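Local coordinates for protein exopolyphosphatase (Cytophaga hutchinsonii, PDB 3MDQ) that probably hydrolyses inorganic polyphosphate from the chain end, releasing orthophosphate, as an exopolyphosphatase of the Ppx/GppA family, at residues R5-I9 with V303-L308; G121-V126 with T293-S298; T213-L217 with A276-I280; M220-H225 with D243-L247. One frame throughout, in Å; residues are numbered along the deposited sequence. Where two conformers were deposited one is given.

The four contacts spread across a two-domain, actin-like ATPase type of fold, with contacts 1 and 4 farthest apart at about 32 Å between centres. Contacts 1 and 2 lie about 15 Å apart and meet where Y305 CZ packs 3.6 Å from Q124 CG; the hydroxyls of Y297 and Y305 each hydrogen-bond a glycerol O3, consistent with one shared molecule, probably a crystallisation additive. Contact 3 adjoins contact 2, V294 CG2 being 3.8 Å from F214 O, and its T213 comes within about 4 Å of a sulfate ion, which may mark an anion-binding pocket. Contacts 3 and 4 share helix 212-225, their centres about 12 Å apart, with L247 CD1 packed 3.6 Å from L217 O.

Contact 1: residues R5-I9 with V303-L308; sequences RIGVI and VLYTML
I6 lays its long branch over two leucines of helix 299-309, with CD1 3.8 Å from L304 CD1 and equally 3.8 Å from L308 CD2. Its other branch, CG2, serves a different partner: it meets the selenomethionine M307 tip to tip, CE at 3.7 Å from I6 CG2, with the selenium just behind. The first torsion explains the division, since chi1 of -65° turns CG1 away from the carbonyl carbon and puts CG2 anti to the backbone N, splaying the branches toward separate helix residues. The bend of M307 at chi3 (74°) folds its methyl back onto I6. Two residues along the strand, V8 makes the second point of attachment, and V8 CG1 packs 3.8 Å from V303 CG1, the two valines meeting at an oblique angle. No hydrogen bond spans the segments, so the association is wholly apolar. Their axes approach to 9.4 Å, a helix-on-sheet separation, and the helix runs at 141° to the strand direction, closer to antiparallel than to perpendicular. Strand 5-11 is the middle strand of its five-stranded sheet, hydrogen-bonded to strand 15-24 on one flank and 76-81 on the other. Helix 299-309 spans all three: L304 also touches L19 and T21 of strand 15-24, while V303 and M307 touch I78 of strand 76-81.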
loop_
_atom_site.group_PDB
_atom_site.type_symbol
_atom_site.label_atom_id
_atom_site.label_comp_id
_atom_site.label_asym_id
_atom_site.label_seq_id
_atom_site.Cartn_x
_atom_site.Cartn_y
_atom_site.Cartn_z
ATOM N N ARG A 5 -17.107 -8.345 16.353
ATOM C CA ARG A 5 -15.799 -8.413 15.748
ATOM C C ARG A 5 -15.890 -8.249 14.248
ATOM O O ARG A 5 -16.801 -8.771 13.602
ATOM C CB ARG A 5 -15.136 -9.738 16.081
ATOM C CG ARG A 5 -14.893 -9.876 17.542
ATOM C CD ARG A 5 -14.161 -11.121 17.849
ATOM N NE ARG A 5 -13.845 -11.173 19.268
ATOM C CZ ARG A 5 -13.133 -12.131 19.835
ATOM N NH1 ARG A 5 -12.663 -13.138 19.104
ATOM N NH2 ARG A 5 -12.887 -12.081 21.138
ATOM N N ILE A 6 -14.925 -7.516 13.710
ATOM C CA ILE A 6 -14.871 -7.227 12.277
ATOM C C ILE A 6 -13.578 -7.784 11.734
ATOM O O ILE A 6 -12.530 -7.593 12.324
ATOM C CB ILE A 6 -14.919 -5.701 11.994
ATOM C CG1 ILE A 6 -16.274 -5.140 12.447
ATOM C CG2 ILE A 6 -14.663 -5.415 10.516
ATOM C CD1 ILE A 6 -16.353 -3.623 12.400
ATOM N N GLY A 7 -13.651 -8.466 10.607
ATOM C CA GLY A 7 -12.476 -8.949 9.909
ATOM C C GLY A 7 -12.384 -8.302 8.525
ATOM O O GLY A 7 -13.377 -8.267 7.784
ATOM N N VAL A 8 -11.207 -7.787 8.176
ATOM C CA VAL A 8 -10.958 -7.155 6.896
ATOM C C VAL A 8 -9.775 -7.856 6.252
ATOM O O VAL A 8 -8.743 -8.043 6.890
ATOM C CB VAL A 8 -10.625 -5.643 7.046
ATOM C CG1 VAL A 8 -10.347 -5.024 5.682
ATOM C CG2 VAL A 8 -11.760 -4.888 7.734
ATOM N N ILE A 9 -9.935 -8.227 4.976
ATOM C CA ILE A 9 -8.863 -8.794 4.153
ATOM C C ILE A 9 -8.598 -7.802 3.001
ATOM O O ILE A 9 -9.517 -7.399 2.292
ATOM C CB ILE A 9 -9.206 -10.182 3.577
ATOM C CG1 ILE A 9 -9.411 -11.186 4.702
ATOM C CG2 ILE A 9 -8.110 -10.640 2.567
ATOM C CD1 ILE A 9 -10.085 -12.510 4.290
ATOM N N VAL A 303 -10.994 0.670 5.520
ATOM C CA VAL A 303 -12.204 -0.156 5.413
ATOM C C VAL A 303 -12.886 -0.296 6.785
ATOM O O VAL A 303 -14.105 -0.083 6.927
ATOM C CB VAL A 303 -11.875 -1.522 4.768
ATOM C CG1 VAL A 303 -13.029 -2.510 4.934
ATOM C CG2 VAL A 303 -11.492 -1.346 3.295
ATOM N N LEU A 304 -12.097 -0.671 7.802
ATOM C CA LEU A 304 -12.603 -0.808 9.171
ATOM C C LEU A 304 -13.276 0.464 9.631
ATOM O O LEU A 304 -14.414 0.421 10.111
ATOM C CB LEU A 304 -11.471 -1.186 10.110
ATOM C CG LEU A 304 -11.781 -1.137 11.602
ATOM C CD1 LEU A 304 -12.829 -2.174 12.011
ATOM C CD2 LEU A 304 -10.478 -1.282 12.407
ATOM N N TYR A 305 -12.595 1.601 9.466
ATOM C CA TYR A 305 -13.149 2.829 10.044
ATOM C C TYR A 305 -14.344 3.353 9.237
ATOM O O TYR A 305 -15.248 3.960 9.801
ATOM C CB TYR A 305 -12.066 3.874 10.265
ATOM C CG TYR A 305 -11.271 3.580 11.512
ATOM C CD1 TYR A 305 -11.776 3.930 12.755
ATOM C CD2 TYR A 305 -10.066 2.911 11.475
ATOM C CE1 TYR A 305 -11.084 3.639 13.929
ATOM C CE2 TYR A 305 -9.383 2.579 12.683
ATOM C CZ TYR A 305 -9.904 2.967 13.875
ATOM O OH TYR A 305 -9.222 2.671 15.051
ATOM N N THR A 306 -14.378 3.064 7.946
ATOM C CA THR A 306 -15.541 3.365 7.108
ATOM C C THR A 306 -16.735 2.575 7.616
ATOM O O THR A 306 -17.830 3.108 7.794
ATOM C CB THR A 306 -15.235 3.112 5.611
ATOM O OG1 THR A 306 -14.203 4.009 5.216
ATOM C CG2 THR A 306 -16.437 3.343 4.735
HETATM N N MSE A 307 -16.506 1.298 7.935
HETATM C CA MSE A 307 -17.558 0.432 8.518
HETATM C C MSE A 307 -18.028 0.980 9.872
HETATM O O MSE A 307 -19.220 1.031 10.128
HETATM C CB MSE A 307 -17.064 -1.013 8.664
HETATM C CG MSE A 307 -16.941 -1.704 7.325
HETATM SE SE MSE A 307 -15.962 -3.409 7.484
HETATM C CE MSE A 307 -17.445 -4.397 8.366
ATOM N N LEU A 308 -17.099 1.346 10.737
ATOM C CA LEU A 308 -17.437 1.880 12.047
ATOM C C LEU A 308 -18.175 3.222 11.930
ATOM O O LEU A 308 -19.036 3.538 12.775
ATOM C CB LEU A 308 -16.189 2.036 12.935
ATOM C CG LEU A 308 -15.448 0.726 13.310
ATOM C CD1 LEU A 308 -14.189 0.994 14.113
ATOM C CD2 LEU A 308 -16.422 -0.219 14.046
#

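Contact 2: residues G121-V126 with T293-S298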
loop_
_atom_site.group_PDB
_atom_site.type_symbol
_atom_site.label_atom_id
_atom_site.label_comp_id
_atom_site.label_asym_id
_atom_site.label_seq_id
_atom_site.Cartn_x
_atom_site.Cartn_y
_atom_site.Cartn_z
ATOM N N GLY A 121 -8.206 5.727 6.467
ATOM C CA GLY A 121 -7.244 5.143 7.404
ATOM C C GLY A 121 -6.160 6.131 7.821
ATOM O O GLY A 121 -5.839 6.262 9.018
ATOM N N VAL A 122 -5.642 6.871 6.851
ATOM C CA VAL A 122 -4.628 7.903 7.129
ATOM C C VAL A 122 -5.163 8.949 8.095
ATOM O O VAL A 122 -4.449 9.350 9.048
ATOM C CB VAL A 122 -4.131 8.534 5.815
ATOM C CG1 VAL A 122 -3.233 9.783 6.071
ATOM C CG2 VAL A 122 -3.380 7.494 4.974
ATOM N N GLN A 123 -6.408 9.371 7.890
ATOM C CA GLN A 123 -7.054 10.362 8.766
ATOM C C GLN A 123 -7.089 9.846 10.215
ATOM O O GLN A 123 -6.954 10.633 11.168
ATOM C CB GLN A 123 -8.477 10.686 8.309
ATOM C CG GLN A 123 -8.525 11.554 7.111
ATOM C CD GLN A 123 -9.928 11.719 6.543
ATOM O OE1 GLN A 123 -10.714 10.773 6.546
ATOM N NE2 GLN A 123 -10.217 12.911 5.982
ATOM N N GLN A 124 -7.326 8.545 10.408
ATOM C CA GLN A 124 -7.339 7.973 11.763
ATOM C C GLN A 124 -5.921 7.875 12.365
ATOM O O GLN A 124 -5.765 8.013 13.578
ATOM C CB GLN A 124 -7.983 6.584 11.756
ATOM C CG GLN A 124 -8.442 6.152 13.105
ATOM C CD GLN A 124 -9.660 6.966 13.589
ATOM O OE1 GLN A 124 -10.412 7.575 12.799
ATOM N NE2 GLN A 124 -9.870 6.956 14.915
ATOM N N ALA A 125 -4.908 7.674 11.536
ATOM C CA ALA A 125 -3.551 7.479 11.991
ATOM C C ALA A 125 -2.770 8.761 12.228
ATOM O O ALA A 125 -1.851 8.770 13.064
ATOM C CB ALA A 125 -2.809 6.658 10.979
ATOM N N VAL A 126 -3.054 9.802 11.455
ATOM C CA VAL A 126 -2.265 11.031 11.414
ATOM C C VAL A 126 -3.227 12.211 11.584
ATOM O O VAL A 126 -4.096 12.436 10.728
ATOM C CB VAL A 126 -1.578 11.214 10.080
ATOM C CG1 VAL A 126 -0.714 12.514 10.084
ATOM C CG2 VAL A 126 -0.698 9.970 9.722
ATOM N N THR A 293 5.762 11.946 6.665
ATOM C CA THR A 293 5.116 11.226 7.788
ATOM C C THR A 293 4.629 9.879 7.268
ATOM O O THR A 293 3.864 9.834 6.318
ATOM C CB THR A 293 3.989 12.017 8.433
ATOM O OG1 THR A 293 4.549 13.192 9.051
ATOM C CG2 THR A 293 3.335 11.204 9.520
ATOM N N VAL A 294 5.113 8.785 7.864
ATOM C CA VAL A 294 4.616 7.462 7.552
ATOM C C VAL A 294 3.355 7.180 8.405
ATOM O O VAL A 294 3.392 7.288 9.632
ATOM C CB VAL A 294 5.674 6.393 7.799
ATOM C CG1 VAL A 294 5.067 4.996 7.585
ATOM C CG2 VAL A 294 6.882 6.687 6.896
ATOM N N SER A 295 2.241 6.902 7.743
ATOM C CA SER A 295 1.046 6.376 8.394
ATOM C C SER A 295 1.142 4.855 8.450
ATOM O O SER A 295 1.297 4.235 7.414
ATOM C CB SER A 295 -0.230 6.784 7.632
ATOM O OG SER A 295 -1.357 6.006 8.037
ATOM N N THR A 296 0.984 4.280 9.635
ATOM C CA THR A 296 0.969 2.806 9.728
ATOM C C THR A 296 -0.378 2.210 9.348
ATOM O O THR A 296 -0.480 0.995 9.242
ATOM C CB THR A 296 1.382 2.297 11.098
ATOM O OG1 THR A 296 0.378 2.651 12.046
ATOM C CG2 THR A 296 2.751 2.894 11.520
ATOM N N TYR A 297 -1.383 3.057 9.138
ATOM C CA TYR A 297 -2.716 2.635 8.635
ATOM C C TYR A 297 -2.802 2.854 7.147
ATOM O O TYR A 297 -2.278 3.840 6.610
ATOM C CB TYR A 297 -3.817 3.455 9.290
ATOM C CG TYR A 297 -4.099 3.172 10.746
ATOM C CD1 TYR A 297 -3.284 2.336 11.518
ATOM C CD2 TYR A 297 -5.183 3.765 11.360
ATOM C CE1 TYR A 297 -3.576 2.092 12.835
ATOM C CE2 TYR A 297 -5.478 3.515 12.668
ATOM C CZ TYR A 297 -4.659 2.688 13.402
ATOM O OH TYR A 297 -4.973 2.464 14.733
ATOM N N SER A 298 -3.484 1.950 6.460
ATOM C CA SER A 298 -3.662 2.031 5.032
ATOM C C SER A 298 -5.063 1.449 4.700
ATOM O O SER A 298 -6.005 1.655 5.448
ATOM C CB SER A 298 -2.516 1.351 4.289
ATOM O OG SER A 298 -2.403 -0.015 4.592
#
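The contact belongs to the junction between the two sheets of the actin-like fold, where helix 111-125 leads from strand 106-108 of one sheet to strand 133-138 of the other, and strand 291-295 turns into helix 299-309 for the return. The last turn of the first helix packs against that strand end and turn. Y297 has the largest share of the buried surface. G121 O lies at the edge of its ring, near the ring plane and 3.5 Å from Y297 CD2, while A125 CB approaches obliquely, 3.7 Å from Y297 CG. Q124 supplies a further edge contact: its CG, anti to the backbone N (chi1 -161°), lies in the plane of the Y297 ring, 4.0 Å from CE2. The Q124 amide and that ring are 10° from coplanar, and the polar end of Q124 is occupied by R120, its OE1 bonding NH1 there.

S295 sits under the same helical turn, its OG 3.3 Å from A125 CB. That hydroxyl donates to Y297 O at 2.8 Å, in the carbonyl plane and on a lone pair (C=O...donor angle 123°), which ties the strand end to the turn and fixes the hydroxyl rotation. Just past the helix end, V126 CG2 packs 3.8 Å from S295 CB. Around this patch, V122 and S295 rest on I208 of strand 206-210, V126 and T293 reach S236 of strand 236-240, and Q124 and Y297 both touch Y305 of helix 299-309.

Contact 3: residues T213-L217 with A276-I280; sequences TFDTL and AICLI
The segments 213-217 and 276-280, of helices 212-225 and 267-286, run at a right angle, with a signed crossing angle of -90° and axes 11.7 Å apart at closest, so that side chains rather than backbones bridge the gap; even the nearest CA pair, T213 and A276, is 7.3 Å apart. I280 fills the middle. Its chi1 of -61° puts CG1 anti to the carbonyl carbon, and the terminal CD1 then pushes in among three side chains of the other helix. The F214 ring arrives from the opposite direction and meets that methyl obliquely at CZ, 3.6 Å from I280 CD1. L217 CD1 comes tip to tip with I280 CD1 at 3.8 Å, while T213 CG2 slides past at 4.2 Å from the same methyl. At the nearest CA pair, A276 CB lies 3.8 Å from T213 OG1, in plain van der Waals contact. I277, modelled in two conformers, also reaches L217, but the details of that pair are doubtful. M136 and I138 of strand 133-138 also touch F214, and I138 reaches A276 and I280 as well. All six touching residues are buried and no hydrogen bond crosses, which implies that dispersion and the exclusion of water hold these helices together.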
loop_
_atom_site.group_PDB
_atom_site.type_symbol
_atom_site.label_atom_id
_atom_site.label_comp_id
_atom_site.label_asym_id
_atom_site.label_seq_id
_atom_site.Cartn_x
_atom_site.Cartn_y
_atom_site.Cartn_z
ATOM N N THR A 213 6.243 -0.242 1.491
ATOM C CA THR A 213 7.482 0.477 1.203
ATOM C C THR A 213 7.761 1.500 2.300
ATOM O O THR A 213 8.854 1.569 2.860
ATOM C CB THR A 213 7.474 1.162 -0.151
ATOM O OG1 THR A 213 7.412 0.153 -1.171
ATOM C CG2 THR A 213 8.726 1.994 -0.376
ATOM N N PHE A 214 6.763 2.305 2.626
ATOM C CA PHE A 214 6.950 3.306 3.659
ATOM C C PHE A 214 7.179 2.694 5.046
ATOM O O PHE A 214 7.990 3.204 5.807
ATOM C CB PHE A 214 5.770 4.279 3.641
ATOM C CG PHE A 214 5.826 5.293 2.526
ATOM C CD1 PHE A 214 6.659 6.397 2.617
ATOM C CD2 PHE A 214 5.004 5.171 1.394
ATOM C CE1 PHE A 214 6.711 7.321 1.607
ATOM C CE2 PHE A 214 5.030 6.107 0.388
ATOM C CZ PHE A 214 5.874 7.191 0.476
ATOM N N ASP A 215 6.515 1.590 5.363
ATOM C CA ASP A 215 6.737 0.906 6.641
ATOM C C ASP A 215 8.178 0.442 6.717
ATOM O O ASP A 215 8.843 0.605 7.742
ATOM C CB ASP A 215 5.826 -0.319 6.814
ATOM C CG ASP A 215 4.364 0.022 6.948
ATOM O OD1 ASP A 215 4.019 1.163 7.258
ATOM O OD2 ASP A 215 3.523 -0.921 6.768
ATOM N N THR A 216 8.684 -0.113 5.601
ATOM C CA THR A 216 10.084 -0.565 5.575
ATOM C C THR A 216 11.082 0.591 5.739
ATOM O O THR A 216 12.094 0.461 6.457
ATOM C CB THR A 216 10.376 -1.426 4.326
ATOM O OG1 THR A 216 9.712 -2.690 4.490
ATOM C CG2 THR A 216 11.883 -1.688 4.141
ATOM N N LEU A 217 10.811 1.742 5.118
ATOM C CA LEU A 217 11.686 2.892 5.268
ATOM C C LEU A 217 11.727 3.324 6.736
ATOM O O LEU A 217 12.799 3.613 7.273
ATOM C CB LEU A 217 11.282 4.072 4.377
ATOM C CG LEU A 217 11.338 3.782 2.861
ATOM C CD1 LEU A 217 10.756 4.971 2.090
ATOM C CD2 LEU A 217 12.808 3.450 2.464
ATOM N N ALA A 276 10.242 2.145 -6.314
ATOM C CA ALA A 276 9.378 2.831 -5.393
ATOM C C ALA A 276 10.049 4.068 -4.812
ATOM O O ALA A 276 9.419 5.143 -4.745
ATOM C CB ALA A 276 8.901 1.848 -4.287
ATOM N N ILE A 277 11.305 3.936 -4.360
ATOM C CA ILE A 277 12.014 5.108 -3.800
ATOM C C ILE A 277 12.252 6.183 -4.863
ATOM O O ILE A 277 12.237 7.373 -4.547
ATOM C CB ILE A 277 13.319 4.764 -2.978
ATOM C CG1 ILE A 277 13.237 5.437 -1.579
ATOM C CG2 ILE A 277 14.532 5.380 -3.629
ATOM C CD1 ILE A 277 14.011 4.837 -0.519
ATOM N N CYS A 278 12.456 5.795 -6.125
ATOM C CA CYS A 278 12.560 6.765 -7.216
ATOM C C CYS A 278 11.249 7.527 -7.367
ATOM O O CYS A 278 11.263 8.715 -7.611
ATOM C CB CYS A 278 12.897 6.076 -8.538
ATOM S SG CYS A 278 14.620 5.526 -8.563
ATOM N N LEU A 279 10.125 6.838 -7.277
ATOM C CA LEU A 279 8.803 7.512 -7.346
ATOM C C LEU A 279 8.616 8.477 -6.191
ATOM O O LEU A 279 8.130 9.588 -6.381
ATOM C CB LEU A 279 7.659 6.489 -7.375
ATOM C CG LEU A 279 6.247 7.034 -7.436
ATOM C CD1 LEU A 279 6.097 7.954 -8.656
ATOM C CD2 LEU A 279 5.230 5.893 -7.453
ATOM N N ILE A 280 9.012 8.078 -4.996
ATOM C CA ILE A 280 8.888 8.965 -3.829
ATOM C C ILE A 280 9.742 10.230 -4.031
ATOM O O ILE A 280 9.260 11.356 -3.789
ATOM C CB ILE A 280 9.294 8.255 -2.508
ATOM C CG1 ILE A 280 8.394 7.060 -2.230
ATOM C CG2 ILE A 280 9.184 9.258 -1.318
ATOM C CD1 ILE A 280 8.942 6.108 -1.095
#

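Contact 4: residues M220-H225 with D243-L247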
loop_
_atom_site.group_PDB
_atom_site.type_symbol
_atom_site.label_atom_id
_atom_site.label_comp_id
_atom_site.label_asym_id
_atom_site.label_seq_id
_atom_site.Cartn_x
_atom_site.Cartn_y
_atom_site.Cartn_z
HETATM N N MSE A 220 13.773 0.749 8.722
HETATM C CA MSE A 220 15.209 0.922 8.438
HETATM C C MSE A 220 15.754 2.112 9.192
HETATM O O MSE A 220 16.849 2.060 9.710
HETATM C CB MSE A 220 15.463 1.099 6.938
HETATM C CG MSE A 220 15.280 -0.140 6.139
HETATM SE SE MSE A 220 15.391 0.054 4.243
HETATM C CE MSE A 220 17.314 0.261 4.126
ATOM N N ASN A 221 14.987 3.202 9.260
ATOM C CA ASN A 221 15.461 4.394 9.909
ATOM C C ASN A 221 15.551 4.213 11.422
ATOM O O ASN A 221 16.454 4.736 12.075
ATOM C CB ASN A 221 14.558 5.568 9.603
ATOM C CG ASN A 221 15.284 6.907 9.741
ATOM O OD1 ASN A 221 16.354 7.095 9.148
ATOM N ND2 ASN A 221 14.724 7.808 10.560
ATOM N N ILE A 222 14.580 3.499 11.963
ATOM C CA ILE A 222 14.572 3.155 13.385
ATOM C C ILE A 222 15.828 2.366 13.745
ATOM O O ILE A 222 16.508 2.663 14.718
ATOM C CB ILE A 222 13.274 2.402 13.742
ATOM C CG1 ILE A 222 12.092 3.380 13.761
ATOM C CG2 ILE A 222 13.380 1.653 15.087
ATOM C CD1 ILE A 222 10.741 2.657 13.667
ATOM N N GLN A 223 16.147 1.387 12.921
ATOM C CA GLN A 223 17.329 0.557 13.155
ATOM C C GLN A 223 18.588 1.393 13.015
ATOM O O GLN A 223 19.489 1.299 13.855
ATOM C CB GLN A 223 17.356 -0.634 12.196
ATOM C CG GLN A 223 18.420 -1.694 12.496
ATOM C CD GLN A 223 18.384 -2.198 13.955
ATOM O OE1 GLN A 223 17.490 -2.952 14.361
ATOM N NE2 GLN A 223 19.373 -1.774 14.744
ATOM N N HIS A 224 18.653 2.250 12.000
ATOM C CA HIS A 224 19.837 3.072 11.800
ATOM C C HIS A 224 20.094 4.015 12.968
ATOM O O HIS A 224 21.252 4.213 13.346
ATOM C CB HIS A 224 19.722 3.870 10.500
ATOM C CG HIS A 224 20.920 4.714 10.214
ATOM N ND1 HIS A 224 20.945 6.063 10.474
ATOM C CD2 HIS A 224 22.132 4.398 9.712
ATOM C CE1 HIS A 224 22.128 6.547 10.140
ATOM N NE2 HIS A 224 22.860 5.560 9.661
ATOM N N HIS A 225 19.040 4.600 13.531
ATOM C CA HIS A 225 19.179 5.518 14.660
ATOM C C HIS A 225 19.131 4.820 16.027
ATOM O O HIS A 225 19.208 5.494 17.060
ATOM C CB HIS A 225 18.112 6.606 14.615
ATOM C CG HIS A 225 18.299 7.582 13.500
ATOM N ND1 HIS A 225 19.528 8.146 13.204
ATOM C CD2 HIS A 225 17.408 8.113 12.623
ATOM C CE1 HIS A 225 19.387 8.964 12.175
ATOM N NE2 HIS A 225 18.113 8.965 11.807
ATOM N N ASP A 243 17.066 11.892 6.413
ATOM C CA ASP A 243 16.962 10.469 6.603
ATOM C C ASP A 243 16.460 9.762 5.332
ATOM O O ASP A 243 16.987 8.717 4.958
ATOM C CB ASP A 243 16.147 10.144 7.857
ATOM C CG ASP A 243 16.994 10.269 9.170
ATOM O OD1 ASP A 243 18.249 10.394 9.143
ATOM O OD2 ASP A 243 16.457 10.164 10.241
ATOM N N PHE A 244 15.475 10.353 4.665
ATOM C CA PHE A 244 14.984 9.817 3.394
ATOM C C PHE A 244 16.110 9.788 2.382
ATOM O O PHE A 244 16.295 8.783 1.662
ATOM C CB PHE A 244 13.816 10.630 2.800
ATOM C CG PHE A 244 13.417 10.135 1.455
ATOM C CD1 PHE A 244 12.737 8.933 1.329
ATOM C CD2 PHE A 244 13.828 10.808 0.318
ATOM C CE1 PHE A 244 12.404 8.456 0.075
ATOM C CE2 PHE A 244 13.522 10.302 -0.947
ATOM C CZ PHE A 244 12.823 9.139 -1.041
ATOM N N ASN A 245 16.869 10.861 2.290
ATOM C CA ASN A 245 17.942 10.860 1.284
ATOM C C ASN A 245 19.066 9.861 1.582
ATOM O O ASN A 245 19.674 9.317 0.652
ATOM C CB ASN A 245 18.438 12.283 1.047
ATOM C CG ASN A 245 17.460 13.107 0.207
ATOM O OD1 ASN A 245 16.950 12.657 -0.853
ATOM N ND2 ASN A 245 17.195 14.319 0.661
ATOM N N ARG A 246 19.339 9.575 2.852
ATOM C CA ARG A 246 20.273 8.507 3.190
ATOM C C ARG A 246 19.745 7.158 2.728
ATOM O O ARG A 246 20.490 6.365 2.115
ATOM C CB ARG A 246 20.551 8.452 4.700
ATOM C CG ARG A 246 21.661 7.466 5.106
ATOM C CD ARG A 246 21.623 7.120 6.598
ATOM N NE ARG A 246 20.545 6.174 6.924
ATOM C CZ ARG A 246 19.383 6.482 7.510
ATOM N NH1 ARG A 246 19.089 7.716 7.904
ATOM N NH2 ARG A 246 18.506 5.519 7.734
ATOM N N LEU A 247 18.464 6.912 2.982
ATOM C CA LEU A 247 17.867 5.651 2.583
ATOM C C LEU A 247 17.819 5.542 1.078
ATOM O O LEU A 247 18.057 4.458 0.537
ATOM C CB LEU A 247 16.448 5.545 3.147
ATOM C CG LEU A 247 16.346 5.402 4.670
ATOM C CD1 LEU A 247 14.908 5.724 5.212
ATOM C CD2 LEU A 247 16.848 3.981 5.060
#
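The guanidinium of R246 lies flat on the H224 ring, centres 3.6 Å apart and planes 4° apart, with NE over the middle of the ring; at the guanidinium edge, in plane, stand N221 OD1 and the carboxylate of D243. This arginine-histidine stack joins helices 212-225 and 241-253, which are nearly perpendicular (99°) and both pack on strand 236-240, N221 and L247 each touching L239. H224 reaches the stack with CG anti to its backbone N (chi1 -179°), meeting an R246 chain that bends at chi3. R246 grips N221 end-on: NH1 and NH2 both donate to OD1, at 3.1 and 3.0 Å, holding amide and guanidinium nearly coplanar. A salt bridge within the helix, R246 NH1 to D243 OD1 at 3.1 Å, further restrains the group, and the carboxylate would probably offset its charge, while N221 OD1 adds a neutral acceptor. H225, in the conformer given, brings NE2 to D243 OD2, a bond less certain for that reason. Beside the polar groups, M220 CB packs 3.7 Å from L247 CD2. While N221 OD1 accepts from R246, its ND2 donates to Y237 OH and, at 2.9 Å, to D243 OD2, arriving from above the carboxylate plane.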